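Local coordinates for fructosyl amine: oxygen oxidoreductase (Aspergillus fumigatus, PDB 3DJE), which uses FAD and molecular oxygen to oxidise fructosyl amines, such as fructosyl amino acids, in a deglycating reaction, at residues V12-W17 with V33-P38; G185-L190 with G222-F227; T213-G218 with L356-G361. One frame throughout, in Å; residues are numbered along the deposited sequence.

Interaction 1: residues V12-W17 with V33-P38. With FAD (flavin-adenine dinucleotide), chain C.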
loop_
_atom_site.group_PDB
_atom_site.type_symbol
_atom_site.label_atom_id
_atom_site.label_comp_id
_atom_site.label_asym_id
_atom_site.label_seq_id
_atom_site.Cartn_x
_atom_site.Cartn_y
_atom_site.Cartn_z
ATOM N N VAL A 12 -5.445 14.159 -8.733
ATOM C CA VAL A 12 -4.128 14.502 -8.174
ATOM C C VAL A 12 -3.480 13.236 -7.628
ATOM O O VAL A 12 -3.906 12.700 -6.592
ATOM C CB VAL A 12 -4.221 15.598 -7.076
ATOM C CG1 VAL A 12 -2.810 15.901 -6.445
ATOM C CG2 VAL A 12 -4.831 16.873 -7.635
ATOM N N GLY A 13 -2.475 12.754 -8.358
ATOM C CA GLY A 13 -1.756 11.529 -8.031
ATOM C C GLY A 13 -2.069 10.389 -8.987
ATOM O O GLY A 13 -3.228 9.988 -9.129
ATOM N N ALA A 14 -1.033 9.850 -9.635
ATOM C CA ALA A 14 -1.158 8.688 -10.522
ATOM C C ALA A 14 -0.615 7.406 -9.871
ATOM O O ALA A 14 -0.025 6.555 -10.541
ATOM C CB ALA A 14 -0.438 8.966 -11.856
ATOM N N GLY A 15 -0.818 7.286 -8.563
ATOM C CA GLY A 15 -0.404 6.101 -7.832
ATOM C C GLY A 15 -1.465 5.033 -7.901
ATOM O O GLY A 15 -2.248 4.962 -8.862
ATOM N N THR A 16 -1.504 4.202 -6.872
ATOM C CA THR A 16 -2.387 3.032 -6.889
ATOM C C THR A 16 -3.864 3.434 -7.068
ATOM O O THR A 16 -4.561 2.963 -7.985
ATOM C CB THR A 16 -2.239 2.219 -5.598
ATOM O OG1 THR A 16 -0.847 2.043 -5.297
ATOM C CG2 THR A 16 -2.903 0.871 -5.759
ATOM N N TRP A 17 -4.331 4.303 -6.188
ATOM C CA TRP A 17 -5.744 4.637 -6.157
ATOM C C TRP A 17 -6.126 5.682 -7.212
ATOM O O TRP A 17 -7.223 5.614 -7.783
ATOM C CB TRP A 17 -6.141 5.056 -4.745
ATOM C CG TRP A 17 -6.218 3.895 -3.775
ATOM C CD1 TRP A 17 -5.683 2.635 -3.921
ATOM C CD2 TRP A 17 -6.896 3.901 -2.520
ATOM N NE1 TRP A 17 -6.005 1.857 -2.829
ATOM C CE2 TRP A 17 -6.747 2.613 -1.958
ATOM C CE3 TRP A 17 -7.621 4.878 -1.811
ATOM C CZ2 TRP A 17 -7.301 2.274 -0.721
ATOM C CZ3 TRP A 17 -8.181 4.532 -0.576
ATOM C CH2 TRP A 17 -8.000 3.248 -0.049
ATOM N N VAL A 33 -10.665 13.298 -18.661
ATOM C CA VAL A 33 -9.999 13.075 -17.363
ATOM C C VAL A 33 -8.518 13.372 -17.519
ATOM O O VAL A 33 -7.887 12.919 -18.481
ATOM C CB VAL A 33 -10.163 11.597 -16.921
ATOM C CG1 VAL A 33 -9.480 11.347 -15.568
ATOM C CG2 VAL A 33 -11.649 11.202 -16.877
ATOM N N THR A 34 -7.971 14.139 -16.571
ATOM C CA THR A 34 -6.540 14.426 -16.551
ATOM C C THR A 34 -5.962 13.971 -15.219
ATOM O O THR A 34 -6.556 14.217 -14.165
ATOM C CB THR A 34 -6.265 15.935 -16.745
ATOM O OG1 THR A 34 -6.815 16.359 -18.000
ATOM C CG2 THR A 34 -4.772 16.223 -16.767
ATOM N N VAL A 35 -4.812 13.309 -15.272
ATOM C CA VAL A 35 -4.125 12.874 -14.055
ATOM C C VAL A 35 -2.770 13.564 -13.974
ATOM O O VAL A 35 -2.011 13.562 -14.959
ATOM C CB VAL A 35 -3.921 11.331 -14.021
ATOM C CG1 VAL A 35 -3.336 10.891 -12.661
ATOM C CG2 VAL A 35 -5.238 10.588 -14.273
ATOM N N LEU A 36 -2.464 14.102 -12.790
ATOM C CA LEU A 36 -1.203 14.825 -12.540
ATOM C C LEU A 36 -0.330 14.092 -11.533
ATOM O O LEU A 36 -0.795 13.731 -10.455
ATOM C CB LEU A 36 -1.502 16.222 -11.966
ATOM C CG LEU A 36 -2.380 17.162 -12.795
ATOM C CD1 LEU A 36 -2.707 18.409 -11.965
ATOM C CD2 LEU A 36 -1.702 17.539 -14.103
ATOM N N ASP A 37 0.945 13.919 -11.856
ATOM C CA ASP A 37 1.882 13.288 -10.903
ATOM C C ASP A 37 3.302 13.815 -11.161
ATOM O O ASP A 37 3.688 13.945 -12.309
ATOM C CB ASP A 37 1.824 11.765 -11.088
ATOM C CG ASP A 37 2.397 10.991 -9.911
ATOM O OD1 ASP A 37 3.622 11.077 -9.668
ATOM O OD2 ASP A 37 1.625 10.288 -9.224
ATOM N N PRO A 38 4.076 14.116 -10.091
ATOM C CA PRO A 38 5.435 14.644 -10.236
ATOM C C PRO A 38 6.460 13.624 -10.752
ATOM O O PRO A 38 7.586 14.014 -11.096
ATOM C CB PRO A 38 5.799 15.090 -8.808
ATOM C CG PRO A 38 4.967 14.266 -7.915
ATOM C CD PRO A 38 3.675 14.018 -8.681
HETATM P PA FAD C . 0.496 5.856 -3.817
HETATM O O1A FAD C . 0.362 4.671 -4.673
HETATM O O2A FAD C . 1.743 6.016 -3.007
HETATM O O5B FAD C . 0.275 7.079 -4.795
HETATM C C5B FAD C . 0.441 8.440 -4.389
HETATM C C4B FAD C . 0.762 9.243 -5.656
HETATM O O4B FAD C . 0.685 10.613 -5.217
HETATM C C3B FAD C . 2.233 8.970 -6.046
HETATM O O3B FAD C . 2.325 8.429 -7.375
HETATM C C2B FAD C . 2.851 10.375 -5.954
HETATM O O2B FAD C . 3.821 10.629 -7.017
HETATM C C1B FAD C . 1.596 11.290 -6.028
HETATM N N9A FAD C . 1.997 12.660 -5.587
HETATM C C8A FAD C . 2.818 13.013 -4.575
HETATM N N7A FAD C . 2.951 14.356 -4.568
HETATM C C5A FAD C . 2.215 14.843 -5.577
HETATM C C6A FAD C . 1.977 16.131 -6.071
HETATM N N6A FAD C . 2.569 17.202 -5.491
HETATM N N1A FAD C . 1.162 16.278 -7.133
HETATM C C2A FAD C . 0.581 15.224 -7.719
HETATM N N3A FAD C . 0.791 13.979 -7.276
HETATM C C4A FAD C . 1.602 13.774 -6.212
HETATM N N1 FAD C . -0.791 -3.177 0.338
HETATM C C2 FAD C . -1.345 -4.417 0.025
HETATM O O2 FAD C . -2.523 -4.527 -0.321
HETATM N N3 FAD C . -0.544 -5.556 0.115
HETATM C C4 FAD C . 0.786 -5.488 0.519
HETATM O O4 FAD C . 1.467 -6.519 0.583
HETATM C C4X FAD C . 1.325 -4.235 0.849
HETATM N N5 FAD C . 2.649 -4.133 1.273
HETATM C C5X FAD C . 3.222 -2.873 1.426
HETATM C C6 FAD C . 4.594 -2.788 1.642
HETATM C C7 FAD C . 5.207 -1.546 1.753
HETATM C C7M FAD C . 6.720 -1.515 2.016
HETATM C C8 FAD C . 4.457 -0.379 1.621
HETATM C C8M FAD C . 5.157 1.000 1.668
HETATM C C9 FAD C . 3.078 -0.471 1.386
HETATM C C9A FAD C . 2.454 -1.720 1.274
HETATM N N10 FAD C . 1.068 -1.845 1.051
HETATM C C10 FAD C . 0.530 -3.096 0.752
HETATM C "C1'" FAD C . 0.192 -0.667 1.112
HETATM C "C2'" FAD C . -0.041 -0.118 -0.297
HETATM O "O2'" FAD C . 1.199 -0.129 -1.038
HETATM C "C3'" FAD C . -0.591 1.302 -0.196
HETATM O "O3'" FAD C . -1.661 1.327 0.771
HETATM C "C4'" FAD C . -1.160 1.798 -1.530
HETATM O "O4'" FAD C . -0.283 1.513 -2.619
HETATM C "C5'" FAD C . -1.374 3.314 -1.442
HETATM O "O5'" FAD C . -1.961 3.789 -2.664
HETATM P P FAD C . -2.221 5.358 -2.873
HETATM O O1P FAD C . -3.005 5.878 -1.714
HETATM O O2P FAD C . -2.735 5.497 -4.251
HETATM O O3P FAD C . -0.759 6.026 -2.821
#

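Interaction 2: residues G185-L190 with G222-F227. With FAD (flavin-adenine dinucleotide), chain C.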
loop_
_atom_site.group_PDB
_atom_site.type_symbol
_atom_site.label_atom_id
_atom_site.label_comp_id
_atom_site.label_asym_id
_atom_site.label_seq_id
_atom_site.Cartn_x
_atom_site.Cartn_y
_atom_site.Cartn_z
ATOM N N GLY A 185 3.800 17.919 -13.689
ATOM C CA GLY A 185 2.801 17.139 -12.948
ATOM C C GLY A 185 2.846 17.303 -11.440
ATOM O O GLY A 185 2.127 16.606 -10.728
ATOM N N ARG A 186 3.695 18.209 -10.941
ATOM C CA ARG A 186 3.815 18.417 -9.506
ATOM C C ARG A 186 2.816 19.476 -9.064
ATOM O O ARG A 186 3.015 20.678 -9.302
ATOM C CB ARG A 186 5.246 18.825 -9.095
ATOM C CG ARG A 186 5.352 19.192 -7.616
ATOM C CD ARG A 186 6.789 19.276 -7.096
ATOM N NE ARG A 186 7.339 17.949 -6.806
ATOM C CZ ARG A 186 6.969 17.179 -5.779
ATOM N NH1 ARG A 186 6.025 17.594 -4.928
ATOM N NH2 ARG A 186 7.531 15.983 -5.606
ATOM N N VAL A 187 1.744 19.043 -8.414
ATOM C CA VAL A 187 0.764 20.013 -7.911
ATOM C C VAL A 187 1.388 20.792 -6.758
ATOM O O VAL A 187 1.998 20.201 -5.855
ATOM C CB VAL A 187 -0.529 19.322 -7.431
ATOM C CG1 VAL A 187 -1.421 20.312 -6.716
ATOM C CG2 VAL A 187 -1.274 18.705 -8.620
ATOM N N VAL A 188 1.222 22.117 -6.786
ATOM C CA VAL A 188 1.756 22.966 -5.709
ATOM C C VAL A 188 0.676 23.517 -4.787
ATOM O O VAL A 188 0.960 23.882 -3.642
ATOM C CB VAL A 188 2.658 24.122 -6.216
ATOM C CG1 VAL A 188 3.887 23.549 -6.952
ATOM C CG2 VAL A 188 1.865 25.099 -7.088
ATOM N N THR A 189 -0.549 23.602 -5.307
ATOM C CA THR A 189 -1.720 23.940 -4.490
ATOM C C THR A 189 -2.982 23.546 -5.222
ATOM O O THR A 189 -2.997 23.493 -6.441
ATOM C CB THR A 189 -1.789 25.460 -4.161
ATOM O OG1 THR A 189 -2.866 25.704 -3.243
ATOM C CG2 THR A 189 -1.976 26.306 -5.424
ATOM N N LEU A 190 -4.031 23.229 -4.466
ATOM C CA LEU A 190 -5.358 23.185 -5.069
ATOM C C LEU A 190 -5.821 24.631 -5.286
ATOM O O LEU A 190 -5.272 25.577 -4.680
ATOM C CB LEU A 190 -6.337 22.426 -4.151
ATOM C CG LEU A 190 -5.941 20.975 -3.830
ATOM C CD1 LEU A 190 -6.930 20.359 -2.835
ATOM C CD2 LEU A 190 -5.851 20.129 -5.106
ATOM N N GLY A 222 -2.027 15.117 2.693
ATOM C CA GLY A 222 -2.166 16.156 3.728
ATOM C C GLY A 222 -1.492 17.483 3.409
ATOM O O GLY A 222 -1.736 18.497 4.083
ATOM N N GLN A 223 -0.631 17.497 2.392
ATOM C CA GLN A 223 0.011 18.746 1.966
ATOM C C GLN A 223 -1.034 19.732 1.433
ATOM O O GLN A 223 -0.886 20.951 1.550
ATOM C CB GLN A 223 1.032 18.452 0.871
ATOM C CG GLN A 223 1.870 19.670 0.495
ATOM C CD GLN A 223 2.735 19.414 -0.710
ATOM O OE1 GLN A 223 3.434 18.397 -0.784
ATOM N NE2 GLN A 223 2.702 20.335 -1.661
ATOM N N PHE A 224 -2.094 19.194 0.843
ATOM C CA PHE A 224 -3.009 19.983 0.014
ATOM C C PHE A 224 -4.290 20.459 0.667
ATOM O O PHE A 224 -4.956 21.362 0.148
ATOM C CB PHE A 224 -3.355 19.176 -1.235
ATOM C CG PHE A 224 -2.145 18.761 -2.005
ATOM C CD1 PHE A 224 -1.412 19.705 -2.714
ATOM C CD2 PHE A 224 -1.696 17.445 -1.966
ATOM C CE1 PHE A 224 -0.268 19.329 -3.412
ATOM C CE2 PHE A 224 -0.553 17.060 -2.657
ATOM C CZ PHE A 224 0.154 17.993 -3.379
ATOM N N LEU A 225 -4.635 19.836 1.793
ATOM C CA LEU A 225 -5.924 20.004 2.433
ATOM C C LEU A 225 -5.752 19.802 3.932
ATOM O O LEU A 225 -4.912 19.009 4.348
ATOM C CB LEU A 225 -6.882 18.914 1.893
ATOM C CG LEU A 225 -8.356 18.891 2.280
ATOM C CD1 LEU A 225 -9.111 19.950 1.518
ATOM C CD2 LEU A 225 -8.959 17.528 1.988
ATOM N N ASP A 226 -6.582 20.476 4.724
ATOM C CA ASP A 226 -6.653 20.214 6.158
ATOM C C ASP A 226 -7.490 18.962 6.437
ATOM O O ASP A 226 -8.721 19.013 6.378
ATOM C CB ASP A 226 -7.259 21.424 6.882
ATOM C CG ASP A 226 -7.253 21.277 8.405
ATOM O OD1 ASP A 226 -6.794 20.243 8.941
ATOM O OD2 ASP A 226 -7.726 22.219 9.079
ATOM N N PHE A 227 -6.820 17.851 6.739
ATOM C CA PHE A 227 -7.528 16.614 7.034
ATOM C C PHE A 227 -8.018 16.488 8.472
ATOM O O PHE A 227 -8.514 15.427 8.871
ATOM C CB PHE A 227 -6.682 15.391 6.648
ATOM C CG PHE A 227 -6.716 15.082 5.181
ATOM C CD1 PHE A 227 -5.814 15.687 4.306
ATOM C CD2 PHE A 227 -7.662 14.200 4.671
ATOM C CE1 PHE A 227 -5.846 15.398 2.937
ATOM C CE2 PHE A 227 -7.702 13.897 3.295
ATOM C CZ PHE A 227 -6.804 14.509 2.433
HETATM P PA FAD C . 0.496 5.856 -3.817
HETATM O O1A FAD C . 0.362 4.671 -4.673
HETATM O O2A FAD C . 1.743 6.016 -3.007
HETATM O O5B FAD C . 0.275 7.079 -4.795
HETATM C C5B FAD C . 0.441 8.440 -4.389
HETATM C C4B FAD C . 0.762 9.243 -5.656
HETATM O O4B FAD C . 0.685 10.613 -5.217
HETATM C C3B FAD C . 2.233 8.970 -6.046
HETATM O O3B FAD C . 2.325 8.429 -7.375
HETATM C C2B FAD C . 2.851 10.375 -5.954
HETATM O O2B FAD C . 3.821 10.629 -7.017
HETATM C C1B FAD C . 1.596 11.290 -6.028
HETATM N N9A FAD C . 1.997 12.660 -5.587
HETATM C C8A FAD C . 2.818 13.013 -4.575
HETATM N N7A FAD C . 2.951 14.356 -4.568
HETATM C C5A FAD C . 2.215 14.843 -5.577
HETATM C C6A FAD C . 1.977 16.131 -6.071
HETATM N N6A FAD C . 2.569 17.202 -5.491
HETATM N N1A FAD C . 1.162 16.278 -7.133
HETATM C C2A FAD C . 0.581 15.224 -7.719
HETATM N N3A FAD C . 0.791 13.979 -7.276
HETATM C C4A FAD C . 1.602 13.774 -6.212
HETATM N N1 FAD C . -0.791 -3.177 0.338
HETATM C C2 FAD C . -1.345 -4.417 0.025
HETATM O O2 FAD C . -2.523 -4.527 -0.321
HETATM N N3 FAD C . -0.544 -5.556 0.115
HETATM C C4 FAD C . 0.786 -5.488 0.519
HETATM O O4 FAD C . 1.467 -6.519 0.583
HETATM C C4X FAD C . 1.325 -4.235 0.849
HETATM N N5 FAD C . 2.649 -4.133 1.273
HETATM C C5X FAD C . 3.222 -2.873 1.426
HETATM C C6 FAD C . 4.594 -2.788 1.642
HETATM C C7 FAD C . 5.207 -1.546 1.753
HETATM C C7M FAD C . 6.720 -1.515 2.016
HETATM C C8 FAD C . 4.457 -0.379 1.621
HETATM C C8M FAD C . 5.157 1.000 1.668
HETATM C C9 FAD C . 3.078 -0.471 1.386
HETATM C C9A FAD C . 2.454 -1.720 1.274
HETATM N N10 FAD C . 1.068 -1.845 1.051
HETATM C C10 FAD C . 0.530 -3.096 0.752
HETATM C "C1'" FAD C . 0.192 -0.667 1.112
HETATM C "C2'" FAD C . -0.041 -0.118 -0.297
HETATM O "O2'" FAD C . 1.199 -0.129 -1.038
HETATM C "C3'" FAD C . -0.591 1.302 -0.196
HETATM O "O3'" FAD C . -1.661 1.327 0.771
HETATM C "C4'" FAD C . -1.160 1.798 -1.530
HETATM O "O4'" FAD C . -0.283 1.513 -2.619
HETATM C "C5'" FAD C . -1.374 3.314 -1.442
HETATM O "O5'" FAD C . -1.961 3.789 -2.664
HETATM P P FAD C . -2.221 5.358 -2.873
HETATM O O1P FAD C . -3.005 5.878 -1.714
HETATM O O2P FAD C . -2.735 5.497 -4.251
HETATM O O3P FAD C . -0.759 6.026 -2.821
HETATM O O HOH W 1 4.287 20.160 -4.262
HETATM O O HOH W 2 4.092 17.125 -3.076
HETATM O O HOH W 3 0.452 22.346 -1.391
#

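Interaction 3: residues T213-G218 with L356-G361. With FAD (flavin-adenine dinucleotide), chain C.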
loop_
_atom_site.group_PDB
_atom_site.type_symbol
_atom_site.label_atom_id
_atom_site.label_comp_id
_atom_site.label_asym_id
_atom_site.label_seq_id
_atom_site.Cartn_x
_atom_site.Cartn_y
_atom_site.Cartn_z
ATOM N N THR A 213 -12.397 17.453 -8.685
ATOM C CA THR A 213 -10.996 17.125 -8.404
ATOM C C THR A 213 -10.967 15.968 -7.419
ATOM O O THR A 213 -11.627 16.029 -6.376
ATOM C CB THR A 213 -10.267 18.357 -7.792
ATOM O OG1 THR A 213 -10.304 19.458 -8.716
ATOM C CG2 THR A 213 -8.827 18.038 -7.417
ATOM N N PHE A 214 -10.207 14.920 -7.757
ATOM C CA PHE A 214 -9.998 13.776 -6.889
ATOM C C PHE A 214 -8.610 13.899 -6.280
ATOM O O PHE A 214 -7.639 14.049 -7.007
ATOM C CB PHE A 214 -10.033 12.473 -7.685
ATOM C CG PHE A 214 -11.372 12.160 -8.312
ATOM C CD1 PHE A 214 -12.250 11.264 -7.702
ATOM C CD2 PHE A 214 -11.737 12.735 -9.527
ATOM C CE1 PHE A 214 -13.484 10.951 -8.294
ATOM C CE2 PHE A 214 -12.978 12.428 -10.119
ATOM C CZ PHE A 214 -13.844 11.531 -9.492
ATOM N N LEU A 215 -8.530 13.808 -4.959
ATOM C CA LEU A 215 -7.248 13.858 -4.276
ATOM C C LEU A 215 -6.815 12.429 -3.932
ATOM O O LEU A 215 -7.390 11.790 -3.052
ATOM C CB LEU A 215 -7.342 14.754 -3.047
ATOM C CG LEU A 215 -6.048 14.954 -2.247
ATOM C CD1 LEU A 215 -4.940 15.479 -3.156
ATOM C CD2 LEU A 215 -6.308 15.905 -1.098
ATOM N N CYS A 216 -5.802 11.957 -4.658
ATOM C CA CYS A 216 -5.307 10.586 -4.546
ATOM C C CYS A 216 -3.784 10.589 -4.422
ATOM O O CYS A 216 -3.089 9.801 -5.054
ATOM C CB CYS A 216 -5.727 9.782 -5.783
ATOM S SG CYS A 216 -7.501 9.569 -5.925
ATOM N N ALA A 217 -3.270 11.483 -3.587
ATOM C CA ALA A 217 -1.835 11.686 -3.456
ATOM C C ALA A 217 -1.159 10.858 -2.344
ATOM O O ALA A 217 -0.012 11.137 -1.960
ATOM C CB ALA A 217 -1.554 13.194 -3.282
ATOM N N GLY A 218 -1.869 9.853 -1.828
ATOM C CA GLY A 218 -1.277 8.917 -0.884
ATOM C C GLY A 218 -0.738 9.620 0.337
ATOM O O GLY A 218 -1.436 10.456 0.939
ATOM N N LEU A 356 -14.747 18.557 -4.516
ATOM C CA LEU A 356 -13.601 17.721 -4.120
ATOM C C LEU A 356 -14.020 16.321 -3.684
ATOM O O LEU A 356 -14.975 16.164 -2.909
ATOM C CB LEU A 356 -12.808 18.397 -2.996
ATOM C CG LEU A 356 -11.548 17.683 -2.481
ATOM C CD1 LEU A 356 -10.490 17.601 -3.569
ATOM C CD2 LEU A 356 -10.985 18.378 -1.234
ATOM N N VAL A 357 -13.292 15.320 -4.185
ATOM C CA VAL A 357 -13.485 13.923 -3.791
ATOM C C VAL A 357 -12.168 13.409 -3.220
ATOM O O VAL A 357 -11.116 13.595 -3.826
ATOM C CB VAL A 357 -13.904 13.040 -4.987
ATOM C CG1 VAL A 357 -14.201 11.604 -4.529
ATOM C CG2 VAL A 357 -15.154 13.617 -5.668
ATOM N N LEU A 358 -12.241 12.777 -2.054
ATOM C CA LEU A 358 -11.082 12.188 -1.390
ATOM C C LEU A 358 -10.982 10.721 -1.747
ATOM O O LEU A 358 -11.978 10.012 -1.684
ATOM C CB LEU A 358 -11.215 12.293 0.142
ATOM C CG LEU A 358 -11.077 13.670 0.822
ATOM C CD1 LEU A 358 -9.987 14.519 0.160
ATOM C CD2 LEU A 358 -12.408 14.389 0.836
ATOM N N GLY A 359 -9.791 10.259 -2.107
ATOM C CA GLY A 359 -9.565 8.829 -2.239
ATOM C C GLY A 359 -8.241 8.517 -1.589
ATOM O O GLY A 359 -7.215 8.445 -2.260
ATOM N N CYS A 360 -8.257 8.397 -0.268
ATOM C CA CYS A 360 -7.008 8.199 0.467
ATOM C C CYS A 360 -7.179 7.476 1.792
ATOM O O CYS A 360 -8.173 6.786 1.998
ATOM C CB CYS A 360 -6.248 9.505 0.648
ATOM S SG CYS A 360 -7.255 10.747 1.391
ATOM N N GLY A 361 -6.174 7.606 2.658
ATOM C CA GLY A 361 -6.118 6.841 3.900
ATOM C C GLY A 361 -6.086 5.333 3.681
ATOM O O GLY A 361 -6.723 4.580 4.405
HETATM P PA FAD C . 0.496 5.856 -3.817
HETATM O O1A FAD C . 0.362 4.671 -4.673
HETATM O O2A FAD C . 1.743 6.016 -3.007
HETATM O O5B FAD C . 0.275 7.079 -4.795
HETATM C C5B FAD C . 0.441 8.440 -4.389
HETATM C C4B FAD C . 0.762 9.243 -5.656
HETATM O O4B FAD C . 0.685 10.613 -5.217
HETATM C C3B FAD C . 2.233 8.970 -6.046
HETATM O O3B FAD C . 2.325 8.429 -7.375
HETATM C C2B FAD C . 2.851 10.375 -5.954
HETATM O O2B FAD C . 3.821 10.629 -7.017
HETATM C C1B FAD C . 1.596 11.290 -6.028
HETATM N N9A FAD C . 1.997 12.660 -5.587
HETATM C C8A FAD C . 2.818 13.013 -4.575
HETATM N N7A FAD C . 2.951 14.356 -4.568
HETATM C C5A FAD C . 2.215 14.843 -5.577
HETATM C C6A FAD C . 1.977 16.131 -6.071
HETATM N N6A FAD C . 2.569 17.202 -5.491
HETATM N N1A FAD C . 1.162 16.278 -7.133
HETATM C C2A FAD C . 0.581 15.224 -7.719
HETATM N N3A FAD C . 0.791 13.979 -7.276
HETATM C C4A FAD C . 1.602 13.774 -6.212
HETATM N N1 FAD C . -0.791 -3.177 0.338
HETATM C C2 FAD C . -1.345 -4.417 0.025
HETATM O O2 FAD C . -2.523 -4.527 -0.321
HETATM N N3 FAD C . -0.544 -5.556 0.115
HETATM C C4 FAD C . 0.786 -5.488 0.519
HETATM O O4 FAD C . 1.467 -6.519 0.583
HETATM C C4X FAD C . 1.325 -4.235 0.849
HETATM N N5 FAD C . 2.649 -4.133 1.273
HETATM C C5X FAD C . 3.222 -2.873 1.426
HETATM C C6 FAD C . 4.594 -2.788 1.642
HETATM C C7 FAD C . 5.207 -1.546 1.753
HETATM C C7M FAD C . 6.720 -1.515 2.016
HETATM C C8 FAD C . 4.457 -0.379 1.621
HETATM C C8M FAD C . 5.157 1.000 1.668
HETATM C C9 FAD C . 3.078 -0.471 1.386
HETATM C C9A FAD C . 2.454 -1.720 1.274
HETATM N N10 FAD C . 1.068 -1.845 1.051
HETATM C C10 FAD C . 0.530 -3.096 0.752
HETATM C "C1'" FAD C . 0.192 -0.667 1.112
HETATM C "C2'" FAD C . -0.041 -0.118 -0.297
HETATM O "O2'" FAD C . 1.199 -0.129 -1.038
HETATM C "C3'" FAD C . -0.591 1.302 -0.196
HETATM O "O3'" FAD C . -1.661 1.327 0.771
HETATM C "C4'" FAD C . -1.160 1.798 -1.530
HETATM O "O4'" FAD C . -0.283 1.513 -2.619
HETATM C "C5'" FAD C . -1.374 3.314 -1.442
HETATM O "O5'" FAD C . -1.961 3.789 -2.664
HETATM P P FAD C . -2.221 5.358 -2.873
HETATM O O1P FAD C . -3.005 5.878 -1.714
HETATM O O2P FAD C . -2.735 5.497 -4.251
HETATM O O3P FAD C . -0.759 6.026 -2.821
HETATM O O HOH W 4 -4.341 8.376 -2.201
HETATM O O HOH W 5 -3.391 8.592 2.024
#

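Interaction 1: residues V12-W17 with V33-P38
Asp37 reaches from the end of strand 33-37 to the turn after strand 9-12, where its OD2 receives the amide of Ala14 (N to OD2 2.7 Å, N-H...O 157°) through the anti lone pair. Its chi1 (-162°) sets CG anti to the backbone N; the carboxylate it carries meets the turn with OD2 and the FAD ribose with both oxygens. OD2 also accepts from FAD O3B at 2.7 Å, while OD1 accepts from FAD O2B at 2.7 Å and from the amide of Tyr39. Four bonds thus fix the rotation of the group. One residue back, Gly13 N bonds Leu36 O at 2.9 Å. Next to this polar pair, Val35 CG1, anti to its own backbone N (chi1 -174°), packs on Ala14 CB at 3.6 Å and beside Gly13 O, a buried carbonyl with no hydrogen-bond partner in the model. Gly15 CA passes FAD O5B at 3.3 Å, which leaves no room there for a CB. At the helix start, Thr16 grips O1A of FAD with both N and OG1, OG1 also accepting from O4', and Trp17 N bonds O2P at 2.8 Å. This is the Rossmann-type beta-alpha-beta unit of strand 9-12, helix 16-27 and strand 33-37; strand 9-12 is flanked by strands 33-37 and 212-215, and strand 177-180 lies beyond strand 33-37.

Interaction 2: residues G185-L190 with G222-F227
The Phe224 ring meets Val187 O at its edge, in plane, with CE1 3.4 Å from that oxygen; FAD N6A lies at the edge too, 3.3 Å from CZ. Over the centre of one face sits Gln223 CB, 4.0 Å above the plane. The Arg186 guanidinium has two waters in plane at its edge. Val187 CG1, anti to its backbone N (chi1 171°), touches Phe224 CE1 at 3.6 Å. The contact joins strand 187-193, near its classic beta bulge (Val188 and Thr189 opposite Val201), to the loop between strands 212-215 and 232-242. Waters, not direct hydrogen bonds, link the segments: one joins Arg186 NH1, Val187 O and Gln223 NE2, another Val188 O and Gln223 NE2, a third Gln223 OE1 and FAD N6A, with a weak bond from Arg186 NH1. Val187 N donates to FAD N1A and FAD N6A to Val187 O, both at 3.1 Å. N1 thus accepts and N6 donates, the pattern of adenine; N6A also bonds the third water, and Val187 O the first.

Interaction 3: residues T213-G218 with L356-G361
Leu215 and Leu358 pack across two neighbouring parallel strands, 212-215 and 356-360, of the Rossmann-like sheet of the FAD-binding fold. The short segments run at 25° to each other, and their side chains pair off on the two faces. On one face, Leu215 CB fills the notch between two methyls, Leu356 CD1 at 4.3 Å and Leu358 CD1, while its CD2 touches the latter at 4.1 Å. Leu356, with chi2 at 65°, lays CD1 on the backbone of the other strand, 3.4 Å from Thr213 O. Leu225 and Phe227, from the loop after strand 212-215, pack on this leucine surface. On the other face, Phe214 and Val357 lie side by side and point the same way, with Phe214 CD1 3.6 Å from Val357 CB and Val357 CG2 over one face of the ring. Met381 of helix 373-382 packs on both, and Thr21 and Leu25 of helix 16-27 on Phe214. Between the faces Val357 is held through both its backbone groups, its N by Thr213 O and its O by Leu215 N, both at 2.8 Å; Gly359 N continues the ladder to Leu215 O at 3.0 Å. Beyond it the strands part. Gly359 brings no side chain to the sulphur of Cys216, and SG rests 3.8 Å from Gly359 O. That same oxygen accepts, at 2.9 Å, from a water that in turn accepts from Gly218 N and donates to FAD O1P.

Overall arrangement
All three contacts meet the adenine-ribose-diphosphate half of FAD: interaction 1 runs from the adenine through the ribose to the diphosphate, interaction 2 lies at the adenine and interaction 3 beside the ribose and diphosphate. Interactions 1 and 3 belong to one sheet, their centres about 10 Å apart, probably joined by a hydrogen bond between Val12 O and Cys216 N (2.8 Å). Interaction 2 lies about 12 Å from interaction 1, centre to centre, where Leu36 CD1 meets Val187 CG2 at 3.7 Å, and about 10 Å from interaction 3. The bound fructosyl thioacetate (FSA) lies at the flavin end, in a pocket that includes Tyr60, Glu280 and Arg411; Val54 and Lys368 belong to both sites.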